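Local structure of ATP phosphoribosyltransferase (Methanobacterium thermoautotrophicum, 2VD3) at residues A[222-228]-A[250-255]; A[230-235]-A[270-274]; A[144-148]-A[157-161]; A[125-129]-A[177-181]. The protein probably catalyses the magnesium-dependent condensation of ATP with 5-phosphoribose 1-diphosphate, the first step of histidine biosynthesis, and is captured here with the inhibitor histidine bound. All blocks are in the same frame, centred on the assembly; numbering follows the deposited sequence.

How the contacts relate
Of the contacts, the first reached from the N terminus is contact 4 (125-129 with 177-181), which packs helix 123-132 on strand 173-188 and closes a loop of 47 residues. Contact 3 (144-148 with 157-161) is nested inside it and closes a short loop of eight. The two touch where Thr159 meets Thr126 and Ile179, so both build on the same mixed sheet. Contacts 1 and 2 follow in the C-terminal domain, and their segments alternate along the chain. Contact 1 (222-228 with 250-255) pairs two strands across 21 residues. Contact 2 (230-235 with 270-274) joins the helices that cover them across 34. The centres of contacts 1 and 3 are about 59 Å apart.

Contact 1 (A[222-228]-A[250-255]); sequences NIDRKNL and NGVVAV. With HIS (histidine), chain C.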
loop_
_atom_site.group_PDB
_atom_site.type_symbol
_atom_site.label_atom_id
_atom_site.label_comp_id
_atom_site.label_asym_id
_atom_site.label_seq_id
_atom_site.Cartn_x
_atom_site.Cartn_y
_atom_site.Cartn_z
ATOM N N ASN A 222 38.564 10.769 -29.681
ATOM C CA ASN A 222 39.276 10.904 -30.941
ATOM C C ASN A 222 40.224 12.104 -30.879
ATOM O O ASN A 222 39.806 13.216 -30.557
ATOM C CB ASN A 222 38.287 11.062 -32.098
ATOM C CG ASN A 222 37.480 9.802 -32.357
ATOM O OD1 ASN A 222 37.980 8.683 -32.219
ATOM N ND2 ASN A 222 36.223 9.981 -32.754
ATOM N N ILE A 223 41.501 11.867 -31.172
ATOM C CA ILE A 223 42.502 12.932 -31.171
ATOM C C ILE A 223 43.323 12.914 -32.453
ATOM O O ILE A 223 43.643 11.847 -32.980
ATOM C CB ILE A 223 43.429 12.871 -29.910
ATOM C CG1 ILE A 223 44.285 14.131 -29.777
ATOM C CG2 ILE A 223 44.327 11.655 -29.928
ATOM C CD1 ILE A 223 43.533 15.361 -29.351
ATOM N N ASP A 224 43.643 14.102 -32.960
ATOM C CA ASP A 224 44.591 14.231 -34.056
ATOM C C ASP A 224 45.978 13.892 -33.513
ATOM O O ASP A 224 46.347 14.328 -32.414
ATOM C CB ASP A 224 44.543 15.638 -34.667
ATOM C CG ASP A 224 43.160 15.992 -35.209
ATOM O OD1 ASP A 224 42.961 15.904 -36.442
ATOM O OD2 ASP A 224 42.265 16.341 -34.404
ATOM N N ARG A 225 46.722 13.101 -34.284
ATOM C CA ARG A 225 48.025 12.554 -33.882
ATOM C C ARG A 225 49.040 13.591 -33.381
ATOM O O ARG A 225 49.870 13.283 -32.520
ATOM C CB ARG A 225 48.631 11.767 -35.044
ATOM C CG ARG A 225 49.619 10.705 -34.637
ATOM C CD ARG A 225 49.615 9.588 -35.649
ATOM N NE ARG A 225 50.228 8.380 -35.108
ATOM C CZ ARG A 225 49.996 7.153 -35.564
ATOM N NH1 ARG A 225 50.603 6.114 -35.002
ATOM N NH2 ARG A 225 49.156 6.962 -36.574
ATOM N N LYS A 226 48.973 14.808 -33.925
ATOM C CA LYS A 226 49.860 15.904 -33.518
ATOM C C LYS A 226 49.727 16.248 -32.028
ATOM O O LYS A 226 50.650 16.800 -31.423
ATOM C CB LYS A 226 49.622 17.150 -34.386
ATOM C CG LYS A 226 48.171 17.623 -34.421
ATOM C CD LYS A 226 47.951 18.690 -35.481
ATOM C CE LYS A 226 46.469 19.012 -35.623
ATOM N NZ LYS A 226 46.208 19.902 -36.788
ATOM N N ASN A 227 48.580 15.900 -31.449
ATOM C CA ASN A 227 48.298 16.166 -30.042
ATOM C C ASN A 227 48.270 14.919 -29.148
ATOM O O ASN A 227 48.008 15.021 -27.950
ATOM C CB ASN A 227 46.992 16.952 -29.917
ATOM C CG ASN A 227 47.082 18.330 -30.543
ATOM O OD1 ASN A 227 48.029 19.074 -30.295
ATOM N ND2 ASN A 227 46.091 18.678 -31.359
ATOM N N LEU A 228 48.560 13.754 -29.729
ATOM C CA LEU A 228 48.576 12.478 -28.997
ATOM C C LEU A 228 49.469 12.482 -27.747
ATOM O O LEU A 228 49.198 11.759 -26.789
ATOM C CB LEU A 228 48.967 11.315 -29.932
ATOM C CG LEU A 228 49.152 9.891 -29.369
ATOM C CD1 LEU A 228 47.856 9.336 -28.760
ATOM C CD2 LEU A 228 49.702 8.932 -30.423
ATOM N N ASN A 250 42.435 13.162 -41.513
ATOM C CA ASN A 250 43.671 13.431 -40.780
ATOM C C ASN A 250 44.213 12.139 -40.167
ATOM O O ASN A 250 43.510 11.126 -40.123
ATOM C CB ASN A 250 43.420 14.473 -39.678
ATOM C CG ASN A 250 44.672 15.283 -39.327
ATOM O OD1 ASN A 250 45.225 16.006 -40.169
ATOM N ND2 ASN A 250 45.111 15.182 -38.074
ATOM N N GLY A 251 45.461 12.174 -39.709
ATOM C CA GLY A 251 46.003 11.100 -38.887
ATOM C C GLY A 251 45.378 11.188 -37.503
ATOM O O GLY A 251 45.979 11.717 -36.570
ATOM N N VAL A 252 44.150 10.692 -37.386
ATOM C CA VAL A 252 43.433 10.699 -36.117
ATOM C C VAL A 252 43.596 9.341 -35.454
ATOM O O VAL A 252 43.497 8.305 -36.113
ATOM C CB VAL A 252 41.929 11.028 -36.307
ATOM C CG1 VAL A 252 41.131 10.741 -35.038
ATOM C CG2 VAL A 252 41.754 12.475 -36.716
ATOM N N VAL A 253 43.872 9.357 -34.152
ATOM C CA VAL A 253 43.834 8.136 -33.352
ATOM C C VAL A 253 42.673 8.172 -32.356
ATOM O O VAL A 253 42.080 9.229 -32.119
ATOM C CB VAL A 253 45.187 7.838 -32.634
ATOM C CG1 VAL A 253 46.309 7.637 -33.653
ATOM C CG2 VAL A 253 45.551 8.929 -31.644
ATOM N N ALA A 254 42.336 7.006 -31.815
ATOM C CA ALA A 254 41.356 6.883 -30.742
ATOM C C ALA A 254 42.097 6.447 -29.489
ATOM O O ALA A 254 42.929 5.540 -29.539
ATOM C CB ALA A 254 40.285 5.874 -31.102
ATOM N N VAL A 255 41.815 7.109 -28.373
ATOM C CA VAL A 255 42.531 6.837 -27.136
ATOM C C VAL A 255 41.541 6.443 -26.050
ATOM O O VAL A 255 40.563 7.162 -25.812
ATOM C CB VAL A 255 43.337 8.067 -26.665
ATOM C CG1 VAL A 255 44.130 7.742 -25.410
ATOM C CG2 VAL A 255 44.266 8.554 -27.757
HETATM N N HIS C . 36.234 6.457 -33.557
HETATM C CA HIS C . 34.794 6.121 -33.297
HETATM C C HIS C . 33.880 7.289 -33.642
HETATM O O HIS C . 32.662 7.133 -33.705
HETATM C CB HIS C . 34.586 5.716 -31.833
HETATM C CG HIS C . 35.076 6.733 -30.848
HETATM N ND1 HIS C . 36.134 6.494 -29.996
HETATM C CD2 HIS C . 34.652 7.990 -30.580
HETATM C CE1 HIS C . 36.341 7.564 -29.246
HETATM N NE2 HIS C . 35.458 8.487 -29.585
HETATM O OXT HIS C . 34.335 8.420 -33.860
#
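Backbone hydrogen bonds pair strand 222-224 with strand 252-255 in antiparallel fashion. Ile223 and Val253 form the hydrogen-bonded pair: Ile223 N to Val253 O is 2.9 Å and Val253 N to Ile223 O is 2.8 Å. Asn222 with Ala254 and Asp224 with Val252 are the non-hydrogen-bonded pairs beside it. Past the strand end, Arg225 N donates to Gly251 O at 2.8 Å. Gly251 is the centre of an inverse gamma turn.

Apolar contacts gather on the face of Ile223 and Val253. Their CG2 atoms are 3.4 Å apart. Leu228 CD1, at the start of the next helix, lies 3.7 Å from Val253 CG2 and 3.8 Å from Val255 CG2. Val253 CG1 covers one face of the Arg225 guanidinium.

The opposite face carries Asn222, Asp224, Val252 and Ala254. Of these, only Asn222 hydrogen-bonds to the histidine, and it does so twice. Asn222 ND2 donates to histidine OXT at 2.7 Å, and its OD1 accepts from the histidine N at 3.1 Å. Asp278 O and several residues of a second subunit, among them Thr239 and Thr242, complete the site. The Asp278 side chain also bonds Asn222 ND2.

These are central strands of the ferredoxin-like C-terminal domain. The chemistry implies a two-faced sheet: apolar under the helices, mixed on the other face, where one amide contacts both the amino and carboxylate groups of the inhibitor at a subunit interface.

Contact 2 (A[230-235]-A[270-274]); sequences RVRALM and RLKAV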
loop_
_atom_site.group_PDB
_atom_site.type_symbol
_atom_site.label_atom_id
_atom_site.label_comp_id
_atom_site.label_asym_id
_atom_site.label_seq_id
_atom_site.Cartn_x
_atom_site.Cartn_y
_atom_site.Cartn_z
ATOM N N ARG A 230 50.155 15.098 -25.485
ATOM C CA ARG A 230 49.528 15.747 -24.330
ATOM C C ARG A 230 48.392 14.909 -23.726
ATOM O O ARG A 230 48.097 15.025 -22.535
ATOM C CB ARG A 230 49.056 17.163 -24.679
ATOM C CG ARG A 230 50.199 18.173 -24.790
ATOM C CD ARG A 230 49.709 19.583 -25.096
ATOM N NE ARG A 230 49.005 19.665 -26.377
ATOM C CZ ARG A 230 48.663 20.802 -26.980
ATOM N NH1 ARG A 230 48.021 20.762 -28.139
ATOM N NH2 ARG A 230 48.963 21.976 -26.436
ATOM N N VAL A 231 47.782 14.060 -24.553
ATOM C CA VAL A 231 46.739 13.135 -24.105
ATOM C C VAL A 231 47.305 11.993 -23.241
ATOM O O VAL A 231 46.614 11.499 -22.346
ATOM C CB VAL A 231 45.920 12.576 -25.301
ATOM C CG1 VAL A 231 44.844 11.602 -24.827
ATOM C CG2 VAL A 231 45.285 13.716 -26.094
ATOM N N ARG A 232 48.551 11.586 -23.513
ATOM C CA ARG A 232 49.276 10.601 -22.688
ATOM C C ARG A 232 49.366 11.076 -21.250
ATOM O O ARG A 232 48.979 10.359 -20.330
ATOM C CB ARG A 232 50.710 10.389 -23.187
ATOM C CG ARG A 232 50.866 9.722 -24.526
ATOM C CD ARG A 232 52.335 9.675 -24.934
ATOM N N ALA A 233 49.886 12.290 -21.074
ATOM C CA ALA A 233 50.078 12.888 -19.753
ATOM C C ALA A 233 48.764 13.148 -19.011
ATOM O O ALA A 233 48.752 13.213 -17.783
ATOM C CB ALA A 233 50.902 14.176 -19.860
ATOM N N LEU A 234 47.667 13.294 -19.754
ATOM C CA LEU A 234 46.358 13.566 -19.155
ATOM C C LEU A 234 45.610 12.287 -18.768
ATOM O O LEU A 234 44.843 12.272 -17.800
ATOM C CB LEU A 234 45.492 14.415 -20.093
ATOM C CG LEU A 234 45.910 15.851 -20.429
ATOM C CD1 LEU A 234 44.987 16.413 -21.494
ATOM C CD2 LEU A 234 45.938 16.765 -19.202
ATOM N N MET A 235 45.839 11.220 -19.530
ATOM C CA MET A 235 45.165 9.953 -19.305
ATOM C C MET A 235 46.164 8.827 -19.051
ATOM O O MET A 235 46.381 7.998 -19.935
ATOM C CB MET A 235 44.295 9.584 -20.515
ATOM C CG MET A 235 43.208 10.573 -20.864
ATOM S SD MET A 235 41.681 9.713 -21.266
ATOM C CE MET A 235 41.996 9.101 -22.908
ATOM N N ARG A 270 40.521 19.731 -19.796
ATOM C CA ARG A 270 41.914 19.536 -20.192
ATOM C C ARG A 270 42.062 18.803 -21.534
ATOM O O ARG A 270 42.955 19.114 -22.325
ATOM C CB ARG A 270 42.684 18.817 -19.076
ATOM C CG ARG A 270 43.470 19.764 -18.171
ATOM C CD ARG A 270 43.735 19.171 -16.787
ATOM N NE ARG A 270 42.955 19.826 -15.728
ATOM C CZ ARG A 270 43.468 20.616 -14.782
ATOM N NH1 ARG A 270 44.775 20.856 -14.731
ATOM N NH2 ARG A 270 42.672 21.168 -13.875
ATOM N N LEU A 271 41.178 17.843 -21.794
ATOM C CA LEU A 271 41.169 17.127 -23.076
ATOM C C LEU A 271 40.697 18.002 -24.241
ATOM O O LEU A 271 41.342 18.025 -25.292
ATOM C CB LEU A 271 40.334 15.841 -23.000
ATOM C CG LEU A 271 40.789 14.704 -22.078
ATOM C CD1 LEU A 271 39.701 13.629 -21.963
ATOM C CD2 LEU A 271 42.131 14.107 -22.514
ATOM N N LYS A 272 39.585 18.715 -24.045
ATOM C CA LYS A 272 39.019 19.605 -25.069
ATOM C C LYS A 272 39.992 20.704 -25.506
ATOM O O LYS A 272 40.105 21.004 -26.696
ATOM C CB LYS A 272 37.709 20.236 -24.581
ATOM C CG LYS A 272 36.535 19.263 -24.436
ATOM C CD LYS A 272 36.026 18.733 -25.769
ATOM C CE LYS A 272 35.300 19.802 -26.574
ATOM N NZ LYS A 272 35.086 19.344 -27.976
ATOM N N ALA A 273 40.691 21.285 -24.533
ATOM C CA ALA A 273 41.685 22.332 -24.770
ATOM C C ALA A 273 42.901 21.833 -25.569
ATOM O O ALA A 273 43.668 22.632 -26.106
ATOM C CB ALA A 273 42.126 22.942 -23.444
ATOM N N VAL A 274 43.062 20.511 -25.650
ATOM C CA VAL A 274 44.177 19.900 -26.380
ATOM C C VAL A 274 43.766 19.390 -27.775
ATOM O O VAL A 274 44.614 19.024 -28.593
ATOM C CB VAL A 274 44.896 18.821 -25.503
ATOM C CG1 VAL A 274 45.405 17.627 -26.321
ATOM C CG2 VAL A 274 46.029 19.466 -24.713
#
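Mostly apolar side-chain contacts join helix 228-234 to helix 264-272. Leu234 has the largest covered area of its segment. In its mt rotamer it points toward the other helix, and its CD1 lies 3.5 Å from Arg270 O and 3.8 Å from Leu271 CD2. Its CD2 is 3.8 Å from Arg270 CB. Leu271 is also mt. Its CA-to-CB bond runs sideways, but the chain bends back so that CD2 also meets Met235 CG at 4.0 Å and, more loosely, Val231 CG1 at 4.4 Å.

Val274, at the end of segment 270-274, has chi1 at 145°, between the usual wells. Its CG1 touches Val231 CG2 at 3.9 Å, and its CG2 comes within 3.4 Å of Arg230 NE. With chi1 m, chi2 t and chi3 m, Arg230 brings its guanidinium over Val274, while its NH1 is hydrogen-bonded to Asn227. Arg270 starts toward the contact, yet its guanidinium leads away.

The two helices lie on the same face of the four-stranded C-terminal sheet. Beneath them, Val231 rests on Ile223 and Val255, Met235 on Leu221, Val255 and Ala257, and Leu271 on Leu221, so the helix pair and the two central strands share one hydrophobic layer.

Contact 3 (A[144-148]-A[157-161]); sequences GSTEI and LITDL. With MG (magnesium ion), chain J.
This is a buried loop-to-strand contact beside a magnesium ion in the ATP phosphoribosyltransferase family region. Segment 144-148 belongs to the loop between strands 138-141 and 157-162. Segment 157-161 is strand, antiparallel to strand 94-101 and parallel to strand 117-120. In HisG relatives this strand leads into the phosphoribosyl-diphosphate loop, so the ion probably lies near that site.

Gly144 is nearly fully extended (174/-171), and Ser145 takes a left-handed helical conformation (50/41). Residues 146-148 have helical angles without regular helical bonding, though Ile148 N donates to Ser145 O at 3.0 Å. Residues 157-161 are extended. The nearest CA pair is Thr146 and Ile158, 6.0 Å apart.

Thr146 points toward the strand with chi1 p, and its OG1 donates to Thr159 O at 2.8 Å. Ile158 (chi1 p, chi2 t) fills the gap: its CG2 is 3.0 Å from Thr146 O and its CD1 is 3.8 Å from Glu147 CA. Asp160, chi1 t, binds the magnesium ion through OD2 at 2.2 Å. That oxygen also takes a weak hydrogen bond from Leu161 N at 2.8 Å. Glu147 CG is 4.0 Å from Asp160 OD1. The Thr159 side chain faces away, where its OG1 is bonded to Thr120.

Glu147 OE2 and Asp160 OD1 are only 4.5 Å apart. The magnesium ion bound by Asp160 probably eases this repulsion between carboxylates; Glu147 is not a direct ligand.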
loop_
_atom_site.group_PDB
_atom_site.type_symbol
_atom_site.label_atom_id
_atom_site.label_comp_id
_atom_site.label_asym_id
_atom_site.label_seq_id
_atom_site.Cartn_x
_atom_site.Cartn_y
_atom_site.Cartn_z
ATOM N N GLY A 144 11.434 2.334 17.666
ATOM C CA GLY A 144 11.859 3.270 16.623
ATOM C C GLY A 144 11.626 4.691 17.092
ATOM O O GLY A 144 11.312 4.914 18.264
ATOM N N SER A 145 11.794 5.655 16.188
ATOM C CA SER A 145 11.483 7.059 16.471
ATOM C C SER A 145 12.099 7.572 17.779
ATOM O O SER A 145 11.452 8.323 18.534
ATOM C CB SER A 145 9.956 7.281 16.464
ATOM O OG SER A 145 9.375 6.898 15.216
ATOM N N THR A 146 13.348 7.174 18.043
ATOM C CA THR A 146 14.071 7.634 19.238
ATOM C C THR A 146 14.114 9.156 19.307
ATOM O O THR A 146 14.220 9.717 20.397
ATOM C CB THR A 146 15.517 7.076 19.336
ATOM O OG1 THR A 146 16.284 7.480 18.195
ATOM C CG2 THR A 146 15.525 5.545 19.455
ATOM N N GLU A 147 14.001 9.806 18.144
ATOM C CA GLU A 147 14.032 11.274 18.021
ATOM C C GLU A 147 12.926 11.980 18.805
ATOM O O GLU A 147 13.032 13.173 19.101
ATOM C CB GLU A 147 13.943 11.726 16.555
ATOM C CG GLU A 147 14.538 10.775 15.516
ATOM C CD GLU A 147 13.533 9.740 15.024
ATOM O OE1 GLU A 147 12.316 10.036 15.006
ATOM O OE2 GLU A 147 13.963 8.627 14.656
ATOM N N ILE A 148 11.865 11.245 19.121
ATOM C CA ILE A 148 10.703 11.796 19.830
ATOM C C ILE A 148 10.830 11.630 21.352
ATOM O O ILE A 148 10.175 12.339 22.116
ATOM C CB ILE A 148 9.378 11.170 19.284
ATOM C CG1 ILE A 148 9.231 11.473 17.787
ATOM C CG2 ILE A 148 8.157 11.698 20.022
ATOM C CD1 ILE A 148 8.172 10.658 17.089
ATOM N N LEU A 157 18.745 11.531 26.456
ATOM C CA LEU A 157 19.551 11.367 25.246
ATOM C C LEU A 157 19.034 10.247 24.350
ATOM O O LEU A 157 18.277 9.372 24.779
ATOM C CB LEU A 157 21.007 11.076 25.602
ATOM C CG LEU A 157 21.740 12.016 26.555
ATOM C CD1 LEU A 157 22.920 11.301 27.175
ATOM C CD2 LEU A 157 22.185 13.257 25.821
ATOM N N ILE A 158 19.457 10.280 23.095
ATOM C CA ILE A 158 19.068 9.259 22.139
ATOM C C ILE A 158 20.286 8.793 21.367
ATOM O O ILE A 158 21.328 9.439 21.390
ATOM C CB ILE A 158 17.966 9.761 21.147
ATOM C CG1 ILE A 158 18.530 10.785 20.155
ATOM C CG2 ILE A 158 16.774 10.351 21.907
ATOM C CD1 ILE A 158 17.761 10.874 18.845
ATOM N N THR A 159 20.155 7.653 20.710
ATOM C CA THR A 159 21.096 7.266 19.680
ATOM C C THR A 159 20.326 7.373 18.384
ATOM O O THR A 159 19.093 7.349 18.389
ATOM C CB THR A 159 21.630 5.826 19.852
ATOM O OG1 THR A 159 20.584 4.886 19.588
ATOM C CG2 THR A 159 22.200 5.608 21.255
ATOM N N ASP A 160 21.040 7.503 17.277
ATOM C CA ASP A 160 20.383 7.568 15.986
ATOM C C ASP A 160 21.321 7.206 14.854
ATOM O O ASP A 160 22.538 7.399 14.947
ATOM C CB ASP A 160 19.788 8.959 15.752
ATOM C CG ASP A 160 18.669 8.941 14.743
ATOM O OD1 ASP A 160 18.251 10.023 14.300
ATOM O OD2 ASP A 160 18.205 7.837 14.390
ATOM N N LEU A 161 20.735 6.699 13.779
ATOM C CA LEU A 161 21.482 6.238 12.626
ATOM C C LEU A 161 21.271 7.208 11.456
ATOM O O LEU A 161 20.154 7.349 10.982
ATOM C CB LEU A 161 20.990 4.831 12.264
ATOM C CG LEU A 161 21.885 3.827 11.536
ATOM C CD1 LEU A 161 23.111 3.487 12.366
ATOM C CD2 LEU A 161 21.070 2.575 11.203
HETATM MG MG MG J . 17.111 6.643 12.892
#

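Contact 4 (A[125-129]-A[177-181]); sequences ITENY and DTILE. With MG (magnesium ion), chain M.
Helix 123-132 packs on the mixed sheet of the periplasmic-binding-protein-like fold, crossing strand 173-188 where that strand has a classic beta bulge. There Ile179 and Leu180 both face Leu96 on strand 94-101. Ile179 has near-helical angles (-86/-40), while its neighbours in the strand are extended.

Residues 125-129 are regular helix, with Tyr129 N bonded to Ile125 O at 2.8 Å. The axes of the short segments approach to 9.2 Å, with 125° between their N-to-C directions. The nearest CA atoms are those of Tyr129 and Ile179, at 6.7 Å.

Ile179 (chi1 m, chi2 t) is the apolar centre. Its CG2 lies 3.6 Å from Ile125 CG2 and 3.5 Å from Tyr129 CB. Its CG1 sits over the face of the Tyr129 ring in a CH-pi contact, 4.2 Å from the centroid and 13° off the normal. Ile125 (chi1 m, chi2 t) also reaches Leu180, with CD1 to CD2 at 4.2 Å.

Tyr129 has chi1 t and chi2 near 90°. Its OH donates to Asp177 OD2 at 2.8 Å, near the ring plane. Asp177, chi1 t, binds a magnesium ion through OD1 at 2.4 Å, and OD1 also accepts a weak hydrogen bond from Thr178 N at 2.7 Å.

The Asp177 carboxylate therefore divides its work: one oxygen holds the tyrosine of the helix, the other the metal. An apolar seam and a charged end meet in one contact.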
loop_
_atom_site.group_PDB
_atom_site.type_symbol
_atom_site.label_atom_id
_atom_site.label_comp_id
_atom_site.label_asym_id
_atom_site.label_seq_id
_atom_site.Cartn_x
_atom_site.Cartn_y
_atom_site.Cartn_z
ATOM N N ILE A 125 25.046 -2.337 21.527
ATOM C CA ILE A 125 26.090 -1.378 21.177
ATOM C C ILE A 125 26.123 -0.237 22.192
ATOM O O ILE A 125 27.199 0.198 22.595
ATOM C CB ILE A 125 25.887 -0.825 19.734
ATOM C CG1 ILE A 125 26.142 -1.930 18.700
ATOM C CG2 ILE A 125 26.768 0.407 19.471
ATOM C CD1 ILE A 125 25.548 -1.663 17.303
ATOM N N THR A 126 24.948 0.229 22.616
ATOM C CA THR A 126 24.873 1.367 23.526
ATOM C C THR A 126 25.353 1.018 24.945
ATOM O O THR A 126 26.124 1.783 25.526
ATOM C CB THR A 126 23.471 2.070 23.519
ATOM O OG1 THR A 126 23.094 2.400 22.172
ATOM C CG2 THR A 126 23.502 3.361 24.338
ATOM N N GLU A 127 24.914 -0.122 25.490
ATOM C CA GLU A 127 25.426 -0.579 26.790
ATOM C C GLU A 127 26.936 -0.674 26.715
ATOM O O GLU A 127 27.642 -0.168 27.583
ATOM C CB GLU A 127 24.845 -1.935 27.220
ATOM C CG GLU A 127 23.340 -1.945 27.545
ATOM C CD GLU A 127 22.968 -1.317 28.896
ATOM O OE1 GLU A 127 23.851 -0.768 29.601
ATOM O OE2 GLU A 127 21.767 -1.382 29.253
ATOM N N ASN A 128 27.418 -1.302 25.645
ATOM C CA ASN A 128 28.844 -1.521 25.422
ATOM C C ASN A 128 29.668 -0.238 25.313
ATOM O O ASN A 128 30.773 -0.167 25.849
ATOM C CB ASN A 128 29.052 -2.377 24.174
ATOM C CG ASN A 128 30.376 -3.094 24.181
ATOM O OD1 ASN A 128 30.580 -4.036 24.949
ATOM N ND2 ASN A 128 31.288 -2.661 23.324
ATOM N N TYR A 129 29.129 0.759 24.609
ATOM C CA TYR A 129 29.740 2.090 24.500
ATOM C C TYR A 129 29.835 2.755 25.870
ATOM O O TYR A 129 30.864 3.350 26.212
ATOM C CB TYR A 129 28.924 2.964 23.541
ATOM C CG TYR A 129 29.169 4.463 23.643
ATOM C CD1 TYR A 129 30.148 5.088 22.868
ATOM C CD2 TYR A 129 28.406 5.256 24.500
ATOM C CE1 TYR A 129 30.367 6.467 22.957
ATOM C CE2 TYR A 129 28.618 6.624 24.596
ATOM C CZ TYR A 129 29.601 7.224 23.825
ATOM O OH TYR A 129 29.798 8.584 23.911
ATOM N N ASP A 177 28.464 12.628 20.278
ATOM C CA ASP A 177 29.481 11.608 19.993
ATOM C C ASP A 177 29.043 10.655 18.885
ATOM O O ASP A 177 27.848 10.521 18.598
ATOM C CB ASP A 177 29.846 10.807 21.242
ATOM C CG ASP A 177 31.257 10.251 21.186
ATOM O OD1 ASP A 177 31.906 10.333 20.117
ATOM O OD2 ASP A 177 31.724 9.728 22.219
ATOM N N THR A 178 30.028 10.021 18.248
ATOM C CA THR A 178 29.771 8.932 17.315
ATOM C C THR A 178 30.092 7.618 18.019
ATOM O O THR A 178 31.199 7.421 18.502
ATOM C CB THR A 178 30.582 9.077 16.001
ATOM O OG1 THR A 178 30.234 10.310 15.357
ATOM C CG2 THR A 178 30.279 7.930 15.046
ATOM N N ILE A 179 29.105 6.730 18.079
ATOM C CA ILE A 179 29.264 5.436 18.759
ATOM C C ILE A 179 29.862 4.378 17.838
ATOM O O ILE A 179 30.707 3.605 18.255
ATOM C CB ILE A 179 27.916 4.933 19.332
ATOM C CG1 ILE A 179 27.235 6.050 20.133
ATOM C CG2 ILE A 179 28.123 3.702 20.187
ATOM C CD1 ILE A 179 25.803 5.764 20.514
ATOM N N LEU A 180 29.432 4.361 16.581
ATOM C CA LEU A 180 29.807 3.302 15.649
ATOM C C LEU A 180 29.660 3.782 14.214
ATOM O O LEU A 180 28.676 4.449 13.868
ATOM C CB LEU A 180 28.926 2.058 15.867
ATOM C CG LEU A 180 29.153 0.817 14.996
ATOM C CD1 LEU A 180 29.842 -0.307 15.777
ATOM C CD2 LEU A 180 27.839 0.341 14.435
ATOM N N GLU A 181 30.646 3.448 13.390
ATOM C CA GLU A 181 30.548 3.644 11.953
ATOM C C GLU A 181 30.064 2.341 11.342
ATOM O O GLU A 181 30.613 1.265 11.610
ATOM C CB GLU A 181 31.893 4.050 11.347
ATOM C CG GLU A 181 32.572 5.239 12.012
ATOM C CD GLU A 181 31.809 6.542 11.853
ATOM O OE1 GLU A 181 30.783 6.570 11.136
ATOM O OE2 GLU A 181 32.251 7.548 12.449
HETATM MG MG MG M . 34.002 9.162 20.474
#